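Local coordinates for protein RNA-dependent RNA polymerase (Toscana virus, PDB 6QW0) that probably cleaves host mRNA through its manganese-binding cap-snatching endonuclease domain, supplying capped primers for viral transcription by the L protein, at residues Thr46-Thr51 with Gln64-Val69. Numbering follows the deposited sequence. Where two conformers were deposited one is given.
Sequences TIDIAT and QPFESV
Ile47 and Glu67 form the hydrogen-bonded pair at the heart of an antiparallel strand pairing, 46-49 against 66-68, whose axes come within 4.8 Å and run 165° apart. Their backbones bond both ways, Ile47 N to Glu67 O at 2.9 Å and Glu67 N to Ile47 O at 3.0 Å. The ladder gains a third bond just before strand 66-68, where Ile49 N meets Pro65 O at 2.7 Å in an almost straight N-H...O line. Pro65 O also receives the CA-H of Asp48, and Ile47 O that of Phe66, so each carbonyl has a second, weaker donor. Strand 46-49 is the middle member of a small three-stranded antiparallel sheet, bordered by 36-39 and 66-68, which is separate from the mixed sheet of this PDDEXK-clan endonuclease. After strand 46-49, an inverse gamma turn centred on Ala50 redirects the chain, and Thr51 OG1 lies 3.7 Å from Pro65 CB. On one face, the Asp48 and Phe66 side chains run alongside each other in the same direction. In one of the two Asp48 conformers, with CG anti to the backbone N (chi1 -179°), Asp48 CG sits 3.3 Å from Phe66 CE1, and the carboxylate plane is turned 32° from the ring. The opposite face carries Ile47 and Glu67, with their CB atoms 4.2 Å apart; there helix 77-82 contributes Phe81, which touches both Ile49 and Glu67.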
ATOM      1  N   THR A  46      -8.759  19.463 -10.517  1.00 39.44           N
ATOM      2  CA  THR A  46      -7.563  19.095 -11.261  1.00 43.55           C
ATOM      3  C   THR A  46      -6.349  19.639 -10.518  1.00 35.19           C
ATOM      4  O   THR A  46      -6.424  20.702  -9.893  1.00 40.92           O
ATOM      5  CB  THR A  46      -7.587  19.655 -12.687  1.00 36.33           C
ATOM      6  OG1 THR A  46      -7.689  21.083 -12.634  1.00 38.75           O
ATOM      7  CG2 THR A  46      -8.769  19.090 -13.468  1.00 43.20           C
ATOM      8  N   ILE A  47      -5.235  18.906 -10.582  1.00 35.51           N
ATOM      9  CA  ILE A  47      -4.010  19.271  -9.861  1.00 33.61           C
ATOM     10  C   ILE A  47      -2.827  19.218 -10.821  1.00 33.00           C
ATOM     11  O   ILE A  47      -2.501  18.149 -11.347  1.00 36.95           O
ATOM     12  CB  ILE A  47      -3.730  18.348  -8.662  1.00 31.00           C
ATOM     13  CG1 ILE A  47      -4.958  18.206  -7.761  1.00 33.57           C
ATOM     14  CG2 ILE A  47      -2.548  18.889  -7.848  1.00 30.59           C
ATOM     15  CD1 ILE A  47      -4.800  17.132  -6.716  1.00 38.00           C
ATOM     16  N   ASP A  48      -2.167  20.360 -11.024  1.00 30.48           N
ATOM     17  CA  ASP A  48      -0.918  20.419 -11.776  0.53 29.09           C
ATOM     18  C   ASP A  48       0.229  20.504 -10.779  1.00 27.52           C
ATOM     19  O   ASP A  48       0.338  21.481 -10.032  1.00 29.54           O
ATOM     20  CB  ASP A  48      -0.896  21.618 -12.728  0.53 30.83           C
ATOM     21  CG  ASP A  48       0.388  21.698 -13.565  0.53 33.98           C
ATOM     22  OD1 ASP A  48       1.278  20.822 -13.451  0.53 30.56           O
ATOM     23  OD2 ASP A  48       0.506  22.657 -14.360  0.53 41.34           O
ATOM     24  N   ILE A  49       1.082  19.486 -10.774  1.00 25.97           N
ATOM     25  CA  ILE A  49       2.192  19.390  -9.830  1.00 23.40           C
ATOM     26  C   ILE A  49       3.476  19.737 -10.567  1.00 25.52           C
ATOM     27  O   ILE A  49       3.737  19.214 -11.657  1.00 27.63           O
ATOM     28  CB  ILE A  49       2.268  17.991  -9.189  1.00 23.50           C
ATOM     29  CG1 ILE A  49       0.983  17.721  -8.401  1.00 28.31           C
ATOM     30  CG2 ILE A  49       3.514  17.887  -8.303  1.00 26.00           C
ATOM     31  CD1 ILE A  49       0.816  16.295  -7.958  1.00 34.11           C
ATOM     32  N   ALA A  50       4.270  20.644  -9.988  1.00 23.98           N
ATOM     33  CA  ALA A  50       5.444  21.185 -10.675  1.00 24.70           C
ATOM     34  C   ALA A  50       6.631  20.231 -10.532  1.00 26.95           C
ATOM     35  O   ALA A  50       7.629  20.500  -9.860  1.00 26.11           O
ATOM     36  CB  ALA A  50       5.775  22.573 -10.135  1.00 28.01           C
ATOM     37  N   THR A  51       6.520  19.080 -11.197  1.00 28.70           N
ATOM     38  CA  THR A  51       7.580  18.083 -11.100  1.00 27.36           C
ATOM     39  C   THR A  51       8.901  18.586 -11.678  1.00 28.63           C
ATOM     40  O   THR A  51       9.959  18.028 -11.364  1.00 29.61           O
ATOM     41  CB  THR A  51       7.138  16.786 -11.794  1.00 29.02           C
ATOM     42  OG1 THR A  51       6.714  17.079 -13.128  1.00 30.83           O
ATOM     43  CG2 THR A  51       5.965  16.154 -11.042  1.00 32.28           C
ATOM     44  N   GLN A  64       3.759  12.098 -10.720  1.00 26.77           N
ATOM     45  CA  GLN A  64       3.335  12.519 -12.045  1.00 30.74           C
ATOM     46  C   GLN A  64       2.779  13.942 -11.999  1.00 30.82           C
ATOM     47  O   GLN A  64       2.221  14.366 -10.980  1.00 32.67           O
ATOM     48  CB  GLN A  64       2.277  11.564 -12.587  1.00 32.50           C
ATOM     49  CG  GLN A  64       2.768  10.123 -12.698  1.00 31.20           C
ATOM     50  CD  GLN A  64       4.120  10.019 -13.376  1.00 38.04           C
ATOM     51  OE1 GLN A  64       4.255  10.323 -14.564  1.00 40.89           O
ATOM     52  NE2 GLN A  64       5.134   9.600 -12.625  1.00 38.44           N
ATOM     53  N   PRO A  65       2.901  14.694 -13.097  1.00 32.80           N
ATOM     54  CA  PRO A  65       2.563  16.131 -13.047  1.00 30.37           C
ATOM     55  C   PRO A  65       1.083  16.457 -12.995  1.00 33.71           C
ATOM     56  O   PRO A  65       0.750  17.575 -12.585  1.00 30.71           O
ATOM     57  CB  PRO A  65       3.192  16.684 -14.327  1.00 30.65           C
ATOM     58  CG  PRO A  65       3.366  15.491 -15.220  1.00 33.42           C
ATOM     59  CD  PRO A  65       3.704  14.370 -14.286  1.00 32.40           C
ATOM     60  N   PHE A  66       0.179  15.568 -13.411  1.00 27.28           N
ATOM     61  CA  PHE A  66      -1.224  15.944 -13.540  1.00 27.89           C
ATOM     62  C   PHE A  66      -2.137  14.897 -12.924  1.00 36.89           C
ATOM     63  O   PHE A  66      -1.982  13.700 -13.185  1.00 38.83           O
ATOM     64  CB  PHE A  66      -1.595  16.153 -15.007  1.00 29.15           C
ATOM     65  CG  PHE A  66      -0.848  17.268 -15.639  1.00 25.74           C
ATOM     66  CD1 PHE A  66      -1.208  18.579 -15.394  1.00 27.33           C
ATOM     67  CD2 PHE A  66       0.246  17.010 -16.442  1.00 25.58           C
ATOM     68  CE1 PHE A  66      -0.502  19.617 -15.965  1.00 32.46           C
ATOM     69  CE2 PHE A  66       0.958  18.040 -17.010  1.00 27.54           C
ATOM     70  CZ  PHE A  66       0.589  19.346 -16.771  1.00 30.48           C
ATOM     71  N   GLU A  67      -3.113  15.360 -12.145  1.00 36.52           N
ATOM     72  CA  GLU A  67      -4.035  14.479 -11.446  1.00 45.55           C
ATOM     73  C   GLU A  67      -5.462  14.988 -11.581  1.00 44.92           C
ATOM     74  O   GLU A  67      -5.711  16.198 -11.547  1.00 40.51           O
ATOM     75  CB  GLU A  67      -3.679  14.359  -9.960  1.00 39.50           C
ATOM     76  CG  GLU A  67      -2.303  13.759  -9.658  1.00 47.28           C
ATOM     77  CD  GLU A  67      -2.201  12.279  -9.991  1.00 55.39           C
ATOM     78  OE1 GLU A  67      -3.211  11.684 -10.429  1.00 58.57           O
ATOM     79  OE2 GLU A  67      -1.107  11.704  -9.799  1.00 61.02           O
ATOM     80  N   SER A  68      -6.392  14.052 -11.737  1.00 45.48           N
ATOM     81  CA  SER A  68      -7.819  14.308 -11.619  1.00 44.35           C
ATOM     82  C   SER A  68      -8.326  13.670 -10.332  1.00 45.47           C
ATOM     83  O   SER A  68      -7.939  12.549  -9.991  1.00 47.19           O
ATOM     84  CB  SER A  68      -8.593  13.740 -12.815  1.00 50.08           C
ATOM     85  OG  SER A  68      -8.515  14.599 -13.940  1.00 49.08           O
ATOM     86  N   VAL A  69      -9.182  14.389  -9.616  1.00 47.54           N
ATOM     87  CA  VAL A  69      -9.728  13.866  -8.369  1.00 47.86           C
ATOM     88  C   VAL A  69     -11.248  13.920  -8.406  1.00 48.34           C
ATOM     89  O   VAL A  69     -11.829  15.003  -8.423  1.00 43.71           O
ATOM     90  CB  VAL A  69      -9.179  14.636  -7.152  1.00 47.36           C
TER